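Local coordinates for cGAS/DncV-like nucleotidyltransferase in E. coli homolog (Elizabethkingia meningoseptica ATCC 13253 = NBRC 12535, PDB 6E0O), which synthesizes cyclic dinucleotides from nucleoside triphosphates as second messengers of a CBASS antiviral defence that protects the bacterium from phage, at residues K22-L34 with V126-I138. Numbering follows the deposited sequence. Where two conformers were deposited one is given.
Sequences KCQNAITQITAAL and VNGNSNRITADVI. With nucleotides of chain B.
Lys22 and Arg132 bring their backbones together, CA to CA 4.1 Å, where helix 22-34 meets the loop leading into strand 135-138; the helix then runs along the strand at 37°, the two axes 10.0 Å apart at closest. Val126 pairs with Ala135 through backbone bonds, and the hairpin between them folds over the first helical turns, with a type I turn from Asn129 to Arg132 and an Asx turn at Asn129. Lys22 O takes two amides from opposite faces of its carbonyl plane, Ala26 N within the helix and Ile133 N from the hairpin (3.1 Å). Asn25 ND2 gives a nearly straight bond to Asn131 O (2.8 Å), lying in both the amide and the carbonyl plane. Gln29 crosses Arg132 at about a right angle, amide and guanidinium planes 88° apart, and Gln29 OE1 takes a bent bond from Arg132 NH1 (2.9 Å). Arg132 NH2 binds Asn127 O, so the guanidinium ties the helix to both arms of the hairpin while the Arg132 side chain also touches Phe113 of helix 98-113. Bent at chi3 (72°), the Lys22 chain passes along the turn carbonyls; its NZ bonds Asn59 and reaches Asn129 O through two waters. The remainder is apolar. Ile133 CD1 lies against Cys23 CB and its CG1 against Ala26 CB, Ile30 CD1 presses tightly on Ala135 CB at 3.2 Å, and Leu34 CD1 meets Val137 CG1 tip to tip (4.0 Å). Polar bonds thus fix the hairpin end and hydrocarbon packing seats the strand of this nucleotidyltransferase core. Asp136, probably a magnesium ligand, points from the strand away from the helix, with OD2 3.0 Å from O3' of A2 of chain B, so the contact backs the active-site strand.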
ATOM      1  N   LYS A  22      18.921  -0.708  -6.139  1.00 15.05           N
ATOM      2  CA  LYS A  22      18.926  -0.486  -4.696  1.00 15.57           C
ATOM      3  C   LYS A  22      17.773  -1.210  -4.014  1.00 14.04           C
ATOM      4  O   LYS A  22      17.876  -1.546  -2.831  1.00 13.89           O
ATOM      5  CB  LYS A  22      18.910   1.013  -4.386  1.00 16.46           C
ATOM      6  CG  LYS A  22      20.226   1.729  -4.705  1.00 18.15           C
ATOM      7  CD  LYS A  22      20.154   3.232  -4.457  1.00 19.01           C
ATOM      8  CE  LYS A  22      20.119   3.592  -2.980  1.00 21.38           C
ATOM      9  NZ  LYS A  22      20.057   5.080  -2.772  1.00 25.25           N
ATOM     10  N   CYS A  23      16.674  -1.461  -4.734  1.00 13.81           N
ATOM     11  CA  CYS A  23      15.592  -2.266  -4.182  1.00 14.09           C
ATOM     12  C   CYS A  23      16.003  -3.735  -4.115  1.00 14.18           C
ATOM     13  O   CYS A  23      15.852  -4.384  -3.077  1.00 13.80           O
ATOM     14  CB  CYS A  23      14.326  -2.103  -5.024  1.00 14.74           C
ATOM     15  SG  CYS A  23      12.922  -3.063  -4.410  1.00 15.56           S
ATOM     16  N   GLN A  24      16.514  -4.262  -5.232  0.50 14.09           N
ATOM     17  CA  GLN A  24      17.023  -5.629  -5.250  0.50 14.19           C
ATOM     18  C   GLN A  24      18.039  -5.847  -4.139  0.50 12.92           C
ATOM     19  O   GLN A  24      17.998  -6.867  -3.443  0.50 12.57           O
ATOM     20  CB  GLN A  24      17.648  -5.917  -6.617  0.50 15.76           C
ATOM     21  CG  GLN A  24      16.676  -5.804  -7.792  0.50 17.48           C
ATOM     22  CD  GLN A  24      17.360  -5.952  -9.142  0.50 24.29           C
ATOM     23  OE1 GLN A  24      18.584  -5.861  -9.245  0.50 26.94           O
ATOM     24  NE2 GLN A  24      16.567  -6.177 -10.187  0.50 26.71           N
ATOM     25  N   ASN A  25      18.958  -4.899  -3.956  1.00 13.33           N
ATOM     26  CA  ASN A  25      19.996  -5.051  -2.938  1.00 12.61           C
ATOM     27  C   ASN A  25      19.385  -5.154  -1.547  1.00 12.71           C
ATOM     28  O   ASN A  25      19.794  -5.987  -0.732  1.00 13.66           O
ATOM     29  CB  ASN A  25      20.986  -3.890  -2.983  1.00 14.48           C
ATOM     30  CG  ASN A  25      21.926  -3.971  -4.158  1.00 16.07           C
ATOM     31  OD1 ASN A  25      22.034  -5.012  -4.819  1.00 19.36           O
ATOM     32  ND2 ASN A  25      22.627  -2.875  -4.421  1.00 16.96           N
ATOM     33  N   ALA A  26      18.415  -4.293  -1.244  1.00 12.82           N
ATOM     34  CA  ALA A  26      17.759  -4.371   0.055  1.00 12.21           C
ATOM     35  C   ALA A  26      17.093  -5.729   0.248  1.00 12.21           C
ATOM     36  O   ALA A  26      17.237  -6.359   1.302  1.00 12.86           O
ATOM     37  CB  ALA A  26      16.739  -3.243   0.202  1.00 13.34           C
ATOM     38  N   ILE A  27      16.343  -6.192  -0.756  1.00 13.10           N
ATOM     39  CA  ILE A  27      15.637  -7.463  -0.612  1.00 12.28           C
ATOM     40  C   ILE A  27      16.628  -8.607  -0.410  1.00 12.30           C
ATOM     41  O   ILE A  27      16.447  -9.462   0.466  1.00 13.10           O
ATOM     42  CB  ILE A  27      14.689  -7.706  -1.802  1.00 12.87           C
ATOM     43  CG1 ILE A  27      13.576  -6.653  -1.822  1.00 13.62           C
ATOM     44  CG2 ILE A  27      14.103  -9.109  -1.734  1.00 15.58           C
ATOM     45  CD1 ILE A  27      12.768  -6.657  -3.089  1.00 14.97           C
ATOM     46  N   THR A  28      17.697  -8.635  -1.209  1.00 12.67           N
ATOM     47  CA  THR A  28      18.687  -9.703  -1.092  1.00 14.53           C
ATOM     48  C   THR A  28      19.320  -9.722   0.292  1.00 12.56           C
ATOM     49  O   THR A  28      19.417 -10.779   0.933  1.00 13.27           O
ATOM     50  CB  THR A  28      19.757  -9.525  -2.170  1.00 16.82           C
ATOM     51  OG1 THR A  28      19.140  -9.664  -3.459  1.00 20.40           O
ATOM     52  CG2 THR A  28      20.889 -10.547  -2.013  1.00 20.39           C
ATOM     53  N   GLN A  29      19.792  -8.567   0.757  1.00 12.94           N
ATOM     54  CA  GLN A  29      20.502  -8.524   2.026  1.00 12.88           C
ATOM     55  C   GLN A  29      19.579  -8.868   3.181  1.00 12.57           C
ATOM     56  O   GLN A  29      19.963  -9.611   4.092  1.00 13.07           O
ATOM     57  CB  GLN A  29      21.111  -7.144   2.244  1.00 13.18           C
ATOM     58  CG  GLN A  29      22.250  -6.814   1.309  1.00 14.42           C
ATOM     59  CD  GLN A  29      22.761  -5.409   1.533  1.00 14.26           C
ATOM     60  OE1 GLN A  29      22.832  -4.948   2.668  1.00 14.87           O
ATOM     61  NE2 GLN A  29      23.089  -4.712   0.454  1.00 17.12           N
ATOM     62  N   ILE A  30      18.370  -8.306   3.183  1.00 11.97           N
ATOM     63  CA  ILE A  30      17.440  -8.549   4.279  1.00 12.01           C
ATOM     64  C   ILE A  30      16.997 -10.002   4.284  1.00 11.88           C
ATOM     65  O   ILE A  30      16.915 -10.639   5.339  1.00 12.62           O
ATOM     66  CB  ILE A  30      16.266  -7.552   4.223  1.00 13.45           C
ATOM     67  CG1 ILE A  30      16.820  -6.187   4.654  1.00 17.90           C
ATOM     68  CG2 ILE A  30      15.134  -8.025   5.098  1.00 14.53           C
ATOM     69  CD1 ILE A  30      15.960  -5.032   4.315  1.00 18.15           C
ATOM     70  N   THR A  31      16.705 -10.552   3.106  1.00 12.13           N
ATOM     71  CA  THR A  31      16.314 -11.952   3.027  1.00 12.29           C
ATOM     72  C   THR A  31      17.382 -12.852   3.635  1.00 12.68           C
ATOM     73  O   THR A  31      17.063 -13.749   4.421  1.00 14.05           O
ATOM     74  CB  THR A  31      16.029 -12.320   1.574  1.00 13.33           C
ATOM     75  OG1 THR A  31      14.899 -11.569   1.107  1.00 14.60           O
ATOM     76  CG2 THR A  31      15.734 -13.794   1.435  1.00 15.92           C
ATOM     77  N   ALA A  32      18.658 -12.602   3.317  1.00 12.76           N
ATOM     78  CA  ALA A  32      19.727 -13.435   3.863  1.00 13.15           C
ATOM     79  C   ALA A  32      19.756 -13.347   5.387  1.00 12.83           C
ATOM     80  O   ALA A  32      19.895 -14.363   6.076  1.00 14.48           O
ATOM     81  CB  ALA A  32      21.075 -13.034   3.259  1.00 16.52           C
ATOM     82  N   ALA A  33      19.617 -12.140   5.931  1.00 12.20           N
ATOM     83  CA  ALA A  33      19.632 -11.976   7.381  1.00 12.75           C
ATOM     84  C   ALA A  33      18.488 -12.742   8.036  1.00 12.59           C
ATOM     85  O   ALA A  33      18.671 -13.382   9.078  1.00 14.09           O
ATOM     86  CB  ALA A  33      19.570 -10.488   7.725  1.00 13.44           C
ATOM     87  N   LEU A  34      17.296 -12.695   7.438  1.00 12.83           N
ATOM     88  CA  LEU A  34      16.151 -13.378   8.028  1.00 12.96           C
ATOM     89  C   LEU A  34      16.268 -14.890   7.883  1.00 13.36           C
ATOM     90  O   LEU A  34      15.956 -15.631   8.822  1.00 14.06           O
ATOM     91  CB  LEU A  34      14.862 -12.861   7.397  1.00 13.39           C
ATOM     92  CG  LEU A  34      14.585 -11.377   7.629  1.00 12.26           C
ATOM     93  CD1 LEU A  34      13.353 -10.955   6.829  1.00 13.35           C
ATOM     94  CD2 LEU A  34      14.405 -11.052   9.098  1.00 12.99           C
ATOM     95  N   VAL A 126      14.862  -1.192   8.518  1.00 12.03           N
ATOM     96  CA  VAL A 126      16.276  -1.353   8.217  1.00 11.89           C
ATOM     97  C   VAL A 126      16.659  -0.183   7.315  1.00 11.72           C
ATOM     98  O   VAL A 126      16.338  -0.166   6.122  1.00 12.11           O
ATOM     99  CB  VAL A 126      16.591  -2.702   7.562  1.00 12.47           C
ATOM    100  CG1 VAL A 126      18.094  -2.807   7.341  1.00 14.17           C
ATOM    101  CG2 VAL A 126      16.064  -3.866   8.402  1.00 14.00           C
ATOM    102  N   ASN A 127      17.342   0.804   7.881  1.00 12.95           N
ATOM    103  CA  ASN A 127      17.689   1.998   7.132  1.00 12.98           C
ATOM    104  C   ASN A 127      18.658   1.660   6.010  1.00 12.91           C
ATOM    105  O   ASN A 127      19.580   0.855   6.179  1.00 14.60           O
ATOM    106  CB  ASN A 127      18.282   3.031   8.075  1.00 14.97           C
ATOM    107  CG  ASN A 127      17.246   3.577   9.030  1.00 19.99           C
ATOM    108  OD1 ASN A 127      17.459   3.629  10.233  1.00 31.66           O
ATOM    109  ND2 ASN A 127      16.116   4.000   8.484  1.00 23.98           N
ATOM    110  N   GLY A 128      18.431   2.280   4.857  1.00 13.04           N
ATOM    111  CA  GLY A 128      19.242   2.050   3.685  1.00 14.14           C
ATOM    112  C   GLY A 128      20.552   2.819   3.725  1.00 14.20           C
ATOM    113  O   GLY A 128      20.966   3.380   4.740  1.00 14.99           O
ATOM    114  N   ASN A 129      21.223   2.824   2.581  1.00 13.63           N
ATOM    115  CA  ASN A 129      22.518   3.475   2.436  1.00 12.59           C
ATOM    116  C   ASN A 129      22.718   3.762   0.955  1.00 13.45           C
ATOM    117  O   ASN A 129      21.769   3.702   0.165  1.00 13.92           O
ATOM    118  CB  ASN A 129      23.617   2.624   3.083  1.00 14.53           C
ATOM    119  CG  ASN A 129      23.745   1.255   2.455  1.00 14.72           C
ATOM    120  OD1 ASN A 129      23.476   1.072   1.278  1.00 15.98           O
ATOM    121  ND2 ASN A 129      24.155   0.279   3.251  1.00 17.20           N
ATOM    122  N   SER A 130      23.954   4.092   0.581  1.00 14.25           N
ATOM    123  CA  SER A 130      24.225   4.480  -0.796  1.00 15.76           C
ATOM    124  C   SER A 130      23.834   3.392  -1.784  1.00 14.68           C
ATOM    125  O   SER A 130      23.589   3.690  -2.958  1.00 18.51           O
ATOM    126  CB  SER A 130      25.713   4.778  -0.981  1.00 15.42           C
ATOM    127  OG  SER A 130      26.134   5.825  -0.139  1.00 16.10           O
ATOM    128  N   ASN A 131      23.802   2.132  -1.339  1.00 15.41           N
ATOM    129  CA  ASN A 131      23.579   1.009  -2.239  1.00 16.64           C
ATOM    130  C   ASN A 131      22.287   0.239  -1.999  1.00 14.00           C
ATOM    131  O   ASN A 131      22.033  -0.746  -2.706  1.00 15.42           O
ATOM    132  CB  ASN A 131      24.767   0.039  -2.167  1.00 22.00           C
ATOM    133  CG  ASN A 131      26.045   0.653  -2.677  1.00 26.81           C
ATOM    134  OD1 ASN A 131      26.049   1.360  -3.685  1.00 30.49           O
ATOM    135  ND2 ASN A 131      27.137   0.405  -1.974  1.00 32.41           N
ATOM    136  N   ARG A 132      21.458   0.648  -1.045  1.00 13.71           N
ATOM    137  CA  ARG A 132      20.211  -0.065  -0.826  1.00 13.05           C
ATOM    138  C   ARG A 132      19.170   0.889  -0.274  1.00 13.06           C
ATOM    139  O   ARG A 132      19.487   1.792   0.502  1.00 13.22           O
ATOM    140  CB  ARG A 132      20.388  -1.291   0.081  1.00 16.88           C
ATOM    141  CG  ARG A 132      20.520  -0.997   1.534  1.00 17.86           C
ATOM    142  CD  ARG A 132      20.616  -2.294   2.423  1.00 15.85           C
ATOM    143  NE  ARG A 132      20.645  -1.783   3.778  1.00 14.18           N
ATOM    144  CZ  ARG A 132      21.673  -1.830   4.605  1.00 14.25           C
ATOM    145  NH1 ARG A 132      22.771  -2.501   4.288  1.00 14.41           N
ATOM    146  NH2 ARG A 132      21.566  -1.231   5.777  1.00 15.35           N
ATOM    147  N   ILE A 133      17.923   0.679  -0.694  1.00 12.39           N
ATOM    148  CA  ILE A 133      16.818   1.445  -0.144  1.00 12.43           C
ATOM    149  C   ILE A 133      16.559   1.007   1.292  1.00 12.27           C
ATOM    150  O   ILE A 133      16.963  -0.074   1.730  1.00 12.63           O
ATOM    151  CB  ILE A 133      15.543   1.327  -0.997  1.00 13.14           C
ATOM    152  CG1 ILE A 133      15.081  -0.122  -1.068  1.00 12.80           C
ATOM    153  CG2 ILE A 133      15.788   1.909  -2.383  1.00 13.23           C
ATOM    154  CD1 ILE A 133      13.778  -0.301  -1.845  1.00 13.27           C
ATOM    155  N   THR A 134      15.848   1.859   2.024  1.00 12.04           N
ATOM    156  CA  THR A 134      15.305   1.491   3.318  1.00 13.08           C
ATOM    157  C   THR A 134      14.181   0.483   3.145  1.00 12.99           C
ATOM    158  O   THR A 134      13.412   0.526   2.178  1.00 13.06           O
ATOM    159  CB  THR A 134      14.798   2.748   4.016  1.00 13.55           C
ATOM    160  OG1 THR A 134      15.921   3.586   4.312  1.00 15.02           O
ATOM    161  CG2 THR A 134      14.053   2.419   5.283  1.00 14.39           C
ATOM    162  N   ALA A 135      14.086  -0.423   4.103  1.00 12.89           N
ATOM    163  CA  ALA A 135      13.067  -1.455   4.085  1.00 13.73           C
ATOM    164  C   ALA A 135      12.347  -1.488   5.418  1.00 13.75           C
ATOM    165  O   ALA A 135      12.964  -1.314   6.474  1.00 15.98           O
ATOM    166  CB  ALA A 135      13.670  -2.839   3.819  1.00 15.21           C
ATOM    167  N   ASP A 136      11.044  -1.714   5.351  1.00 12.79           N
ATOM    168  CA  ASP A 136      10.232  -2.035   6.510  1.00 13.09           C
ATOM    169  C   ASP A 136       9.995  -3.535   6.468  1.00 12.44           C
ATOM    170  O   ASP A 136       9.408  -4.038   5.510  1.00 15.06           O
ATOM    171  CB  ASP A 136       8.892  -1.313   6.416  1.00 15.15           C
ATOM    172  CG  ASP A 136       8.994   0.152   6.758  1.00 20.39           C
ATOM    173  OD1 ASP A 136      10.080   0.593   7.188  1.00 24.02           O
ATOM    174  OD2 ASP A 136       7.970   0.858   6.614  1.00 24.79           O
ATOM    175  N   VAL A 137      10.460  -4.247   7.491  1.00 12.01           N
ATOM    176  CA  VAL A 137      10.254  -5.684   7.596  1.00 11.68           C
ATOM    177  C   VAL A 137       9.063  -5.921   8.511  1.00 11.14           C
ATOM    178  O   VAL A 137       9.045  -5.451   9.655  1.00 11.60           O
ATOM    179  CB  VAL A 137      11.518  -6.392   8.104  1.00 12.78           C
ATOM    180  CG1 VAL A 137      11.260  -7.873   8.275  1.00 13.57           C
ATOM    181  CG2 VAL A 137      12.670  -6.124   7.155  1.00 13.70           C
ATOM    182  N   ILE A 138       8.073  -6.651   8.010  1.00 11.25           N
ATOM    183  CA  ILE A 138       6.803  -6.840   8.705  1.00 11.29           C
ATOM    184  C   ILE A 138       6.688  -8.305   9.110  1.00 10.67           C
ATOM    185  O   ILE A 138       6.184  -9.125   8.323  1.00 11.63           O
ATOM    186  CB  ILE A 138       5.622  -6.408   7.824  1.00 12.30           C
ATOM    187  CG1 ILE A 138       5.820  -4.960   7.362  1.00 15.17           C
ATOM    188  CG2 ILE A 138       4.327  -6.549   8.588  1.00 13.59           C
ATOM    189  CD1 ILE A 138       5.161  -4.644   6.068  1.00 24.99           C
TER
ATOM    190  P     A B   2       1.919   2.852   8.442  1.00 53.75           P
ATOM    191  OP1   A B   2       1.003   2.164   9.388  1.00 57.70           O
ATOM    192  OP2   A B   2       2.745   3.992   8.928  1.00 58.92           O
ATOM    193  O5'   A B   2       2.913   1.756   7.848  1.00 62.49           O
ATOM    194  C5'   A B   2       4.043   1.301   8.590  1.00 66.22           C
ATOM    195  C4'   A B   2       4.493  -0.066   8.137  1.00 66.10           C
ATOM    196  O4'   A B   2       3.491  -1.039   8.534  1.00 61.45           O
ATOM    197  C3'   A B   2       4.671  -0.224   6.629  1.00 67.58           C
ATOM    198  O3'   A B   2       5.752  -1.112   6.350  1.00 68.72           O
ATOM    199  C2'   A B   2       3.352  -0.847   6.190  1.00 64.35           C
ATOM    200  O2'   A B   2       3.428  -1.619   5.008  1.00 65.29           O
ATOM    201  C1'   A B   2       2.983  -1.706   7.396  1.00 56.20           C
ATOM    202  N9    A B   2       1.537  -1.847   7.569  1.00 37.46           N
ATOM    203  C8    A B   2       0.662  -0.893   8.033  1.00 31.71           C
ATOM    204  N7    A B   2      -0.584  -1.291   8.077  1.00 24.64           N
ATOM    205  C5    A B   2      -0.531  -2.593   7.598  1.00 24.58           C
ATOM    206  C6    A B   2      -1.524  -3.568   7.385  1.00 21.77           C
ATOM    207  N6    A B   2      -2.823  -3.400   7.639  1.00 22.77           N
ATOM    208  N1    A B   2      -1.111  -4.753   6.910  1.00 23.79           N
ATOM    209  C2    A B   2       0.178  -4.955   6.643  1.00 23.79           C
ATOM    210  N3    A B   2       1.205  -4.121   6.800  1.00 24.49           N
ATOM    211  C4    A B   2       0.774  -2.947   7.285  1.00 26.40           C
TER
HETATM  212  O   HOH W   1      19.098   4.716   0.227  1.00 24.96           O
HETATM  213  O   HOH W   2      21.359   6.711  -1.012  1.00 37.63           O
HETATM  214  O   HOH W   3      24.067  -1.881   1.035  1.00 24.09           O